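Local coordinates for protein mitomycin biosynthesis 6-O-methyltransferase (Streptomyces lavendulae, PDB 3GWZ) that methylates the quinone hydroxyl of 6-demethylmitomycins A and B with S-adenosyl-L-methionine, giving mitomycins A and B and S-adenosyl-L-homocysteine, at residues A206-G212 / L227-E233; D270-H276 / S301-D307; V98-D102 / N113-L119; P71-T75 / D107-A111. One frame throughout, in Å; residues are numbered along the deposited sequence.

Contact 1. Residues A206-G212 / L227-E233; sequences AVDIGGG and LRGTLLE. With SAH (S-adenosyl-L-homocysteine), chain G.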
# COMPACT_ATOMS: atom_id res chain seq x y z
N ALA A 206 -11.60 -34.07 -2.56
CA ALA A 206 -11.97 -33.34 -1.35
C ALA A 206 -13.11 -32.37 -1.66
O ALA A 206 -13.20 -31.81 -2.76
CB ALA A 206 -10.78 -32.59 -0.81
N VAL A 207 -13.99 -32.16 -0.68
CA VAL A 207 -15.06 -31.19 -0.84
C VAL A 207 -15.07 -30.24 0.36
O VAL A 207 -15.12 -30.69 1.51
CB VAL A 207 -16.43 -31.88 -0.94
CG1 VAL A 207 -17.54 -30.84 -0.90
CG2 VAL A 207 -16.53 -32.72 -2.21
N ASP A 208 -14.99 -28.94 0.10
CA ASP A 208 -15.07 -27.97 1.19
C ASP A 208 -16.46 -27.35 1.25
O ASP A 208 -16.86 -26.60 0.35
CB ASP A 208 -14.03 -26.85 1.07
CG ASP A 208 -13.86 -26.06 2.37
OD1 ASP A 208 -14.58 -26.37 3.34
OD2 ASP A 208 -13.02 -25.14 2.43
N ILE A 209 -17.17 -27.67 2.32
CA ILE A 209 -18.55 -27.27 2.48
C ILE A 209 -18.64 -25.90 3.15
O ILE A 209 -18.21 -25.74 4.28
CB ILE A 209 -19.29 -28.29 3.35
CG1 ILE A 209 -19.12 -29.70 2.77
CG2 ILE A 209 -20.77 -27.91 3.47
CD1 ILE A 209 -19.32 -30.79 3.80
N GLY A 210 -19.22 -24.92 2.45
CA GLY A 210 -19.26 -23.56 2.97
C GLY A 210 -17.84 -23.01 3.10
O GLY A 210 -17.49 -22.39 4.12
N GLY A 211 -17.04 -23.22 2.06
CA GLY A 211 -15.61 -22.94 2.11
C GLY A 211 -15.18 -21.49 1.95
O GLY A 211 -13.98 -21.22 1.76
N GLY A 212 -16.12 -20.55 2.01
CA GLY A 212 -15.79 -19.13 1.92
C GLY A 212 -15.12 -18.75 0.61
O GLY A 212 -15.58 -19.15 -0.46
N LEU A 227 -4.42 -34.24 -5.40
CA LEU A 227 -5.79 -34.04 -4.93
C LEU A 227 -6.61 -33.17 -5.88
O LEU A 227 -6.08 -32.24 -6.50
CB LEU A 227 -5.76 -33.40 -3.54
CG LEU A 227 -7.09 -33.30 -2.79
CD1 LEU A 227 -7.65 -34.68 -2.47
CD2 LEU A 227 -6.89 -32.49 -1.51
N ARG A 228 -7.90 -33.46 -6.01
CA ARG A 228 -8.80 -32.53 -6.68
C ARG A 228 -9.95 -32.18 -5.75
O ARG A 228 -10.29 -32.95 -4.86
CB ARG A 228 -9.30 -33.08 -8.02
CG ARG A 228 -10.50 -33.99 -7.93
CD ARG A 228 -11.06 -34.25 -9.33
NE ARG A 228 -12.16 -35.20 -9.31
CZ ARG A 228 -12.00 -36.52 -9.34
NH1 ARG A 228 -10.78 -37.05 -9.39
NH2 ARG A 228 -13.06 -37.32 -9.32
N GLY A 229 -10.55 -31.02 -5.96
CA GLY A 229 -11.50 -30.52 -4.98
C GLY A 229 -12.76 -29.93 -5.56
O GLY A 229 -12.85 -29.67 -6.76
N THR A 230 -13.74 -29.73 -4.68
CA THR A 230 -14.95 -29.02 -5.02
C THR A 230 -15.23 -28.04 -3.90
O THR A 230 -15.21 -28.43 -2.73
CB THR A 230 -16.16 -29.97 -5.16
OG1 THR A 230 -15.88 -30.95 -6.16
CG2 THR A 230 -17.41 -29.19 -5.55
N LEU A 231 -15.47 -26.79 -4.25
CA LEU A 231 -15.84 -25.79 -3.26
C LEU A 231 -17.32 -25.46 -3.37
O LEU A 231 -17.77 -24.98 -4.41
CB LEU A 231 -15.02 -24.52 -3.46
CG LEU A 231 -15.38 -23.55 -2.33
CD1 LEU A 231 -14.15 -23.12 -1.59
CD2 LEU A 231 -16.18 -22.39 -2.87
N LEU A 232 -18.06 -25.72 -2.30
CA LEU A 232 -19.49 -25.45 -2.24
C LEU A 232 -19.73 -24.19 -1.42
O LEU A 232 -19.31 -24.11 -0.27
CB LEU A 232 -20.21 -26.64 -1.59
CG LEU A 232 -21.66 -26.50 -1.11
CD1 LEU A 232 -22.57 -26.14 -2.26
CD2 LEU A 232 -22.11 -27.81 -0.47
N GLU A 233 -20.42 -23.21 -2.00
CA GLU A 233 -20.75 -21.95 -1.31
C GLU A 233 -22.02 -21.32 -1.87
O GLU A 233 -22.47 -21.68 -2.97
CB GLU A 233 -19.60 -20.93 -1.44
CG GLU A 233 -18.69 -20.83 -0.22
CD GLU A 233 -19.37 -20.16 0.95
OE1 GLU A 233 -20.47 -19.61 0.76
OE2 GLU A 233 -18.81 -20.19 2.06
N SAH G . -15.23 -22.03 5.60
CA SAH G . -14.89 -20.58 5.42
CB SAH G . -16.07 -19.62 5.72
CG SAH G . -16.68 -19.70 7.13
SD SAH G . -17.94 -18.45 7.37
C SAH G . -13.73 -20.22 6.30
O SAH G . -13.10 -19.18 6.09
OXT SAH G . -13.39 -20.96 7.24
C5' SAH G . -19.39 -19.43 7.07
C4' SAH G . -19.75 -19.58 5.58
O4' SAH G . -20.97 -20.32 5.36
C3' SAH G . -19.93 -18.27 4.79
O3' SAH G . -18.89 -18.18 3.81
C2' SAH G . -21.29 -18.38 4.10
O2' SAH G . -21.28 -17.95 2.73
C1' SAH G . -21.54 -19.87 4.11
N9 SAH G . -22.97 -20.26 4.11
C8 SAH G . -23.93 -19.80 4.94
N7 SAH G . -25.12 -20.40 4.68
C5 SAH G . -24.90 -21.28 3.67
C6 SAH G . -25.72 -22.25 2.92
N6 SAH G . -27.03 -22.38 3.23
N1 SAH G . -25.12 -22.98 1.94
C2 SAH G . -23.82 -22.83 1.65
N3 SAH G . -23.01 -21.97 2.30
C4 SAH G . -23.49 -21.18 3.30
O HOH W 1 -14.19 -32.95 -5.38
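The E233 side chain lies over the glycine turn G210-G212, its CG packed on the backbone of G212 and its carboxylate between that turn and the ribose of S-adenosyl-L-homocysteine. This is the cofactor end of a Rossmann-like beta-alpha-beta unit, strand 205-209, helix 215-223, strand 228-233, of a class I methyltransferase. The two strands run parallel, their axes 17° apart. A206 N, T230 N, D208 N and L232 N link them in turn, the last to D208 O at 3.0 Å. A water bridges A206 O and T230 OG1.

V207 and T230 lie side by side on one face of the sheet, with V207 CG2 4.0 Å from T230 CB. Further along that face I209 CG2 touches L232 CD2 at 4.2 Å. The L231 methyls are on the other face. CG stands anti to the backbone N (chi1 -176°), which carries CD1 to the backbone of G211.

Beyond the end of strand 205-209, G210 N and G211 N each make a weak hydrogen bond to L232 O. The turn carries the glycine-rich sequence of this family. G210 O takes the amino group of the ligand, SAH N, at 2.7 Å. E233 bends at chi2 (-71°) and spreads its two oxygens over the ribose diol. OE1 accepts from O2' of the ligand. E233 OE2 accepts from SAH O3' at 2.7 Å, and G212 N meets the same oxygen on its anti side, also at 2.7 Å.

Contact 2. Residues D270-H276 / S301-D307; sequences DVYLIKH and SRLLVID. With SAH (S-adenosyl-L-homocysteine), chain G.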
# COMPACT_ATOMS: atom_id res chain seq x y z
N ASP A 270 -13.65 -38.46 -1.07
CA ASP A 270 -12.81 -39.08 -0.04
C ASP A 270 -12.77 -38.29 1.27
O ASP A 270 -12.78 -38.86 2.36
CB ASP A 270 -11.38 -39.25 -0.57
CG ASP A 270 -11.29 -40.26 -1.70
OD1 ASP A 270 -12.10 -41.22 -1.71
OD2 ASP A 270 -10.41 -40.10 -2.58
N VAL A 271 -12.70 -36.97 1.17
CA VAL A 271 -12.65 -36.16 2.38
C VAL A 271 -13.56 -34.94 2.25
O VAL A 271 -13.56 -34.25 1.22
CB VAL A 271 -11.19 -35.76 2.74
CG1 VAL A 271 -10.56 -34.96 1.60
CG2 VAL A 271 -11.15 -34.96 4.05
N TYR A 272 -14.36 -34.72 3.29
CA TYR A 272 -15.19 -33.52 3.36
C TYR A 272 -14.62 -32.60 4.42
O TYR A 272 -14.16 -33.06 5.47
CB TYR A 272 -16.63 -33.89 3.69
CG TYR A 272 -17.30 -34.65 2.56
CD1 TYR A 272 -18.07 -33.98 1.62
CD2 TYR A 272 -17.12 -36.02 2.41
CE1 TYR A 272 -18.66 -34.65 0.57
CE2 TYR A 272 -17.71 -36.71 1.36
CZ TYR A 272 -18.47 -36.03 0.45
OH TYR A 272 -19.06 -36.71 -0.60
N LEU A 273 -14.63 -31.30 4.15
CA LEU A 273 -14.11 -30.34 5.11
C LEU A 273 -15.21 -29.32 5.41
O LEU A 273 -15.95 -28.93 4.51
CB LEU A 273 -12.87 -29.63 4.57
CG LEU A 273 -11.62 -30.48 4.33
CD1 LEU A 273 -11.75 -31.24 3.03
CD2 LEU A 273 -10.39 -29.60 4.29
N ILE A 274 -15.32 -28.92 6.67
CA ILE A 274 -16.31 -27.93 7.07
C ILE A 274 -15.72 -27.09 8.21
O ILE A 274 -15.63 -27.54 9.34
CB ILE A 274 -17.67 -28.59 7.43
CG1 ILE A 274 -18.76 -27.54 7.65
CG2 ILE A 274 -17.54 -29.52 8.64
CD1 ILE A 274 -20.18 -28.12 7.59
N LYS A 275 -15.28 -25.89 7.88
CA LYS A 275 -14.50 -25.07 8.80
C LYS A 275 -15.25 -23.80 9.13
O LYS A 275 -15.63 -23.06 8.23
CB LYS A 275 -13.14 -24.72 8.16
CG LYS A 275 -12.28 -23.77 8.98
CD LYS A 275 -10.82 -23.74 8.51
CE LYS A 275 -10.62 -22.87 7.27
NZ LYS A 275 -10.76 -21.40 7.56
N HIS A 276 -15.46 -23.56 10.43
CA HIS A 276 -16.14 -22.37 10.93
C HIS A 276 -17.51 -22.20 10.30
O HIS A 276 -17.95 -21.08 9.99
CB HIS A 276 -15.28 -21.12 10.73
CG HIS A 276 -14.01 -21.13 11.53
ND1 HIS A 276 -13.96 -21.56 12.83
CD2 HIS A 276 -12.75 -20.75 11.20
CE1 HIS A 276 -12.72 -21.46 13.28
NE2 HIS A 276 -11.97 -20.97 12.31
N SER A 301 -14.89 -42.74 3.54
CA SER A 301 -14.77 -41.28 3.55
C SER A 301 -14.46 -40.75 4.94
O SER A 301 -14.76 -41.40 5.95
CB SER A 301 -16.05 -40.63 3.03
OG SER A 301 -16.19 -40.82 1.64
N ARG A 302 -13.85 -39.57 4.99
CA ARG A 302 -13.63 -38.89 6.26
C ARG A 302 -14.21 -37.48 6.22
O ARG A 302 -14.20 -36.83 5.17
CB ARG A 302 -12.14 -38.86 6.61
CG ARG A 302 -11.54 -40.22 6.97
CD ARG A 302 -12.26 -40.83 8.17
NE ARG A 302 -11.66 -42.08 8.63
CZ ARG A 302 -12.11 -43.29 8.32
NH1 ARG A 302 -13.17 -43.43 7.54
NH2 ARG A 302 -11.48 -44.36 8.80
N LEU A 303 -14.73 -37.02 7.35
CA LEU A 303 -15.20 -35.65 7.49
C LEU A 303 -14.32 -34.95 8.51
O LEU A 303 -14.08 -35.49 9.60
CB LEU A 303 -16.66 -35.61 7.96
CG LEU A 303 -17.19 -34.27 8.46
CD1 LEU A 303 -17.15 -33.22 7.35
CD2 LEU A 303 -18.61 -34.42 8.98
N LEU A 304 -13.83 -33.77 8.15
CA LEU A 304 -13.07 -32.94 9.09
C LEU A 304 -13.90 -31.73 9.51
O LEU A 304 -14.06 -30.79 8.74
CB LEU A 304 -11.76 -32.45 8.47
CG LEU A 304 -10.85 -33.50 7.85
CD1 LEU A 304 -9.54 -32.85 7.39
CD2 LEU A 304 -10.58 -34.64 8.83
N VAL A 305 -14.43 -31.77 10.72
CA VAL A 305 -15.05 -30.59 11.28
C VAL A 305 -13.93 -29.75 11.88
O VAL A 305 -13.24 -30.17 12.79
CB VAL A 305 -16.11 -30.95 12.34
CG1 VAL A 305 -16.54 -29.69 13.08
CG2 VAL A 305 -17.31 -31.61 11.68
N ILE A 306 -13.73 -28.56 11.32
CA ILE A 306 -12.64 -27.70 11.76
C ILE A 306 -13.23 -26.46 12.42
O ILE A 306 -13.81 -25.60 11.76
CB ILE A 306 -11.73 -27.32 10.57
CG1 ILE A 306 -11.23 -28.61 9.90
CG2 ILE A 306 -10.57 -26.45 11.03
CD1 ILE A 306 -10.57 -28.39 8.55
N ASP A 307 -13.13 -26.38 13.74
CA ASP A 307 -13.79 -25.28 14.42
C ASP A 307 -13.16 -24.96 15.77
O ASP A 307 -12.21 -25.63 16.20
CB ASP A 307 -15.30 -25.55 14.56
CG ASP A 307 -16.15 -24.37 14.08
OD1 ASP A 307 -15.74 -23.21 14.30
OD2 ASP A 307 -17.23 -24.61 13.48
N SAH G . -15.23 -22.03 5.60
CA SAH G . -14.89 -20.58 5.42
CB SAH G . -16.07 -19.62 5.72
CG SAH G . -16.68 -19.70 7.13
SD SAH G . -17.94 -18.45 7.37
C SAH G . -13.73 -20.22 6.30
O SAH G . -13.10 -19.18 6.09
OXT SAH G . -13.39 -20.96 7.24
C5' SAH G . -19.39 -19.43 7.07
C4' SAH G . -19.75 -19.58 5.58
O4' SAH G . -20.97 -20.32 5.36
C3' SAH G . -19.93 -18.27 4.79
O3' SAH G . -18.89 -18.18 3.81
C2' SAH G . -21.29 -18.38 4.10
O2' SAH G . -21.28 -17.95 2.73
C1' SAH G . -21.54 -19.87 4.11
N9 SAH G . -22.97 -20.26 4.11
C8 SAH G . -23.93 -19.80 4.94
N7 SAH G . -25.12 -20.40 4.68
C5 SAH G . -24.90 -21.28 3.67
C6 SAH G . -25.72 -22.25 2.92
N6 SAH G . -27.03 -22.38 3.23
N1 SAH G . -25.12 -22.98 1.94
C2 SAH G . -23.82 -22.83 1.65
N3 SAH G . -23.01 -21.97 2.30
C4 SAH G . -23.49 -21.18 3.30
O HOH W 2 -17.45 -26.06 11.13
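H276 and D307 cross at the C-terminal ends of two parallel strands, the imidazole and carboxylate planes 68° apart. H276 ND1 gives its hydrogen to D307 OD1 at 2.8 Å. The acceptor lies near the ring plane, but the ring N-H reaches OD1 from above the carboxylate plane. I306 O sits over one face of the imidazole. The other ring nitrogen, NE2, bonds to E190, so both ends of the ring are held and its rotation is fixed. D307 OD2 accepts from a water that also donates to I274 O.

K275 points to the other side of the sheet from I274. Its CG is anti to the backbone N (chi1 175°), and K275 CD rests on I306 CG2 at 3.7 Å. The chain then bends at chi3 and chi4, bringing K275 NZ to SAH OXT at 2.7 Å. NZ also meets E190 and S187, while K275 O accepts from the amino group of the ligand.

On the face opposite K275, I274 and V305 lie side by side, their CG2 methyls 3.7 Å apart. L303 CD1 touches both I274 CG2 and Y272 CB, the latter at 3.8 Å. On the K275 face the V271 and L304 side chains cross, with V271 CG2 4.1 Å from L304 CG. Six backbone hydrogen bonds join the segments, the first from R302 N to D270 O and the last from H276 N to I306 O.

The ring of H279, the inferred proton acceptor, meets that of H276 and lies close to D307. The arrangement is that of adjacent parallel strands in a Rossmann-like methyltransferase sheet, ending at the cofactor's amino acid portion and the active site.

Contact 3. Residues V98-D102 / N113-L119; sequences VGVFD and NALSAVL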
# COMPACT_ATOMS: atom_id res chain seq x y z
N VAL A 98 -4.28 6.40 24.47
CA VAL A 98 -4.45 4.98 24.79
C VAL A 98 -3.56 4.09 23.93
O VAL A 98 -3.78 2.87 23.86
CB VAL A 98 -5.93 4.53 24.73
CG1 VAL A 98 -6.76 5.31 25.76
CG2 VAL A 98 -6.48 4.71 23.33
N GLY A 99 -2.56 4.68 23.29
CA GLY A 99 -1.52 3.90 22.63
C GLY A 99 -1.63 3.74 21.12
O GLY A 99 -0.76 3.13 20.49
N VAL A 100 -2.69 4.27 20.53
CA VAL A 100 -2.90 4.11 19.09
C VAL A 100 -2.54 5.41 18.37
O VAL A 100 -3.17 6.44 18.61
CB VAL A 100 -4.37 3.74 18.78
CG1 VAL A 100 -4.59 3.60 17.28
CG2 VAL A 100 -4.73 2.45 19.50
N PHE A 101 -1.55 5.33 17.48
CA PHE A 101 -0.86 6.51 16.93
C PHE A 101 -0.02 7.15 18.02
O PHE A 101 -0.30 6.99 19.21
CB PHE A 101 -1.83 7.57 16.37
CG PHE A 101 -2.76 7.07 15.29
CD1 PHE A 101 -4.12 6.99 15.53
CD2 PHE A 101 -2.27 6.73 14.04
CE1 PHE A 101 -4.99 6.55 14.56
CE2 PHE A 101 -3.13 6.29 13.05
CZ PHE A 101 -4.50 6.20 13.31
N ASP A 102 1.03 7.87 17.62
CA ASP A 102 1.81 8.70 18.54
C ASP A 102 1.45 10.17 18.35
O ASP A 102 1.34 10.65 17.22
CB ASP A 102 3.32 8.52 18.29
CG ASP A 102 3.90 7.26 18.92
OD1 ASP A 102 3.27 6.68 19.84
OD2 ASP A 102 5.00 6.84 18.49
N ASN A 113 2.34 4.41 14.81
CA ASN A 113 3.11 3.58 15.74
C ASN A 113 2.78 2.10 15.57
O ASN A 113 2.04 1.74 14.66
CB ASN A 113 2.96 4.03 17.20
CG ASN A 113 1.55 3.84 17.75
OD1 ASN A 113 0.65 3.31 17.09
ND2 ASN A 113 1.36 4.28 18.99
N ALA A 114 3.33 1.27 16.45
CA ALA A 114 3.17 -0.19 16.36
C ALA A 114 1.70 -0.60 16.35
O ALA A 114 1.29 -1.48 15.59
CB ALA A 114 3.90 -0.87 17.51
N LEU A 115 0.90 0.04 17.20
CA LEU A 115 -0.51 -0.30 17.28
C LEU A 115 -1.29 0.21 16.08
O LEU A 115 -2.09 -0.53 15.51
CB LEU A 115 -1.14 0.19 18.58
CG LEU A 115 -0.62 -0.46 19.86
CD1 LEU A 115 -1.55 -0.13 21.02
CD2 LEU A 115 -0.48 -1.97 19.70
N SER A 116 -1.06 1.46 15.68
CA SER A 116 -1.80 1.98 14.54
C SER A 116 -1.39 1.27 13.25
O SER A 116 -2.19 1.16 12.32
CB SER A 116 -1.66 3.50 14.42
OG SER A 116 -0.39 3.88 13.94
N ALA A 117 -0.16 0.78 13.20
CA ALA A 117 0.33 0.08 12.01
C ALA A 117 -0.44 -1.21 11.69
O ALA A 117 -0.59 -1.58 10.53
CB ALA A 117 1.83 -0.19 12.12
N VAL A 118 -0.93 -1.91 12.71
CA VAL A 118 -1.65 -3.16 12.47
C VAL A 118 -3.04 -2.89 11.90
O VAL A 118 -3.75 -3.81 11.52
CB VAL A 118 -1.75 -4.04 13.74
CG1 VAL A 118 -0.37 -4.30 14.33
CG2 VAL A 118 -2.64 -3.40 14.76
N LEU A 119 -3.42 -1.61 11.82
CA LEU A 119 -4.71 -1.23 11.27
C LEU A 119 -4.64 -0.90 9.78
O LEU A 119 -5.66 -0.61 9.15
CB LEU A 119 -5.29 -0.04 12.03
CG LEU A 119 -5.70 -0.34 13.47
CD1 LEU A 119 -6.18 0.94 14.18
CD2 LEU A 119 -6.76 -1.41 13.50
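N113 carries the polar part of this contact, its amide turned across the loop 98-102. N113 ND2 donates to G99 O at 2.8 Å, from above the carbonyl plane. N113 ND2 also donates to D102 OD1 at 3.2 Å; here the carboxylate and amide planes stand 82° apart, and D102 OD1 is met from above its plane. On the other side of the amide, N113 OD1 accepts from F101 N at 3.0 Å. The second donor to N113 OD1 is S116 N, at 2.9 Å and nearly in line with the C=O bond. The two bonds to OD1 and two from ND2 fix the rotation of the amide. CG of N113 sits between its backbone N and carbonyl carbon (chi1 66°), which folds the amide back over the first turn of helix 114-117.

S116 OG returns a bond by accepting from N113 N at 2.9 Å, and it also pairs with Q112.

The apolar contacts lie beside this network. S116 CB stands over one face of the F101 ring, a CH-pi contact 3.7 Å from the centroid. V100 CG2 touches L115 CB, and V100 CG1 reaches L119 CD1 at 4.4 Å. L115 CD1 packs on the G99 carbonyl. L115 and L119 also pack on T41 and V42 of the second subunit, so this short, weakly bonded helix faces a neighbouring subunit, consistent with a part in dimerisation.

G99, with positive phi, is the C-prime residue of the Schellman motif that ends helix 85-97. N113 and S116 form the capping box that starts helix 114-117. The contact thus joins a helix end to a helix start within the dimerisation domain.

Contact 4. Residues P71-T75 / D107-A111; sequences PRTAT and DDLFA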
# COMPACT_ATOMS: atom_id res chain seq x y z
N PRO A 71 5.03 11.77 9.69
CA PRO A 71 3.96 12.38 10.50
C PRO A 71 3.17 13.40 9.69
O PRO A 71 3.69 13.96 8.72
CB PRO A 71 4.72 13.10 11.63
CG PRO A 71 6.18 12.75 11.45
CD PRO A 71 6.35 12.32 10.03
N ARG A 72 1.91 13.61 10.06
CA ARG A 72 1.06 14.61 9.42
C ARG A 72 0.27 15.34 10.49
O ARG A 72 0.02 14.80 11.57
CB ARG A 72 0.09 13.96 8.43
CG ARG A 72 0.76 13.07 7.39
CD ARG A 72 1.29 13.87 6.20
NE ARG A 72 2.16 13.03 5.38
CZ ARG A 72 2.90 13.47 4.37
NH1 ARG A 72 2.89 14.75 4.04
NH2 ARG A 72 3.66 12.61 3.69
N THR A 73 -0.12 16.57 10.19
CA THR A 73 -0.89 17.36 11.13
C THR A 73 -2.36 16.94 11.14
O THR A 73 -2.87 16.40 10.15
CB THR A 73 -0.82 18.86 10.80
OG1 THR A 73 -1.51 19.11 9.57
CG2 THR A 73 0.64 19.33 10.68
N ALA A 74 -3.03 17.18 12.26
CA ALA A 74 -4.47 16.96 12.34
C ALA A 74 -5.17 17.76 11.24
O ALA A 74 -6.12 17.28 10.63
CB ALA A 74 -4.99 17.37 13.71
N THR A 75 -4.68 18.97 10.98
CA THR A 75 -5.22 19.79 9.89
C THR A 75 -5.18 19.04 8.57
O THR A 75 -6.20 18.92 7.87
CB THR A 75 -4.45 21.12 9.73
OG1 THR A 75 -4.51 21.86 10.95
CG2 THR A 75 -5.04 21.95 8.60
N ASP A 107 3.85 20.97 16.79
CA ASP A 107 3.48 21.29 15.41
C ASP A 107 2.19 20.58 14.96
O ASP A 107 1.93 20.46 13.77
CB ASP A 107 4.66 20.98 14.48
CG ASP A 107 5.85 21.89 14.74
OD1 ASP A 107 5.74 23.11 14.50
OD2 ASP A 107 6.89 21.41 15.23
N ASP A 108 1.39 20.14 15.92
CA ASP A 108 0.11 19.49 15.63
C ASP A 108 0.31 18.17 14.89
O ASP A 108 -0.58 17.70 14.18
CB ASP A 108 -0.80 20.42 14.83
CG ASP A 108 -2.25 19.95 14.83
OD1 ASP A 108 -2.67 19.35 15.84
OD2 ASP A 108 -2.98 20.18 13.84
N LEU A 109 1.47 17.56 15.08
CA LEU A 109 1.83 16.34 14.35
C LEU A 109 1.41 15.05 15.04
O LEU A 109 1.48 14.92 16.26
CB LEU A 109 3.34 16.31 14.11
CG LEU A 109 3.85 17.34 13.11
CD1 LEU A 109 5.36 17.34 13.11
CD2 LEU A 109 3.30 17.04 11.73
N PHE A 110 1.01 14.08 14.22
CA PHE A 110 0.75 12.73 14.69
C PHE A 110 1.48 11.75 13.79
O PHE A 110 1.73 12.04 12.63
CB PHE A 110 -0.76 12.45 14.69
CG PHE A 110 -1.50 13.25 15.71
CD1 PHE A 110 -1.75 12.73 16.97
CD2 PHE A 110 -1.93 14.53 15.42
CE1 PHE A 110 -2.45 13.47 17.92
CE2 PHE A 110 -2.61 15.28 16.36
CZ PHE A 110 -2.86 14.74 17.61
N ALA A 111 1.83 10.58 14.33
CA ALA A 111 2.61 9.60 13.58
C ALA A 111 2.08 8.18 13.75
O ALA A 111 1.41 7.87 14.74
CB ALA A 111 4.07 9.64 14.01
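L109 crosses T73 obliquely, its CD2 3.7 Å from T73 CG2. L109 CD2 also lies 4.2 Å from P71 CB, just before strand 72-73. T73 has OG1 between its backbone N and carbonyl carbon (chi1 68°). There OG1 caps A76 N at the start of helix 74-81, while T73 CG2 swings out to D107 O at 3.5 Å.

R72 and F110 form the antiparallel hydrogen-bonded pair, with R72 N to F110 O at 3.0 Å and F110 N to R72 O at 2.9 Å. The strands 72-73 and 109-111 belong to the small three-stranded sheet of the dimerisation domain, consistent with the winged-helix-like fold of this family. The R72 side chain, bent at chi2, reaches E243 of the third subunit in a salt bridge.

CG of D108 is anti to the backbone N (chi1 -164°), which swings the carboxylate alongside A74, with D108 OD2 3.5 Å from A74 CB. The same OD2 makes a salt bridge to R89, while D108 O accepts from A74 N. F110 CE2 meets A74 CB at 4.1 Å, and P71 CB rests on A111 CB.

How the contacts relate
From the N terminus, segment 71-75 opens contact 4 and 98-102 opens contact 3. Contact 4 closes at 107-111, across helices 74-81 and 85-97, and contact 3 closes at 113-119. The two therefore cross along the chain. They touch through D102 N and A111 O, in the small sheet of the dimerisation domain. Contact 1 then closes the loop over helix 215-223, and contact 2 follows in series over helix 283-296. Strands 205-209 and 271-275 are neighbours, so these two pairs share one sheet and meet at the same ligand. Contacts 1 and 3 have centres about 38 Å apart, on opposite sides of the chain's centre.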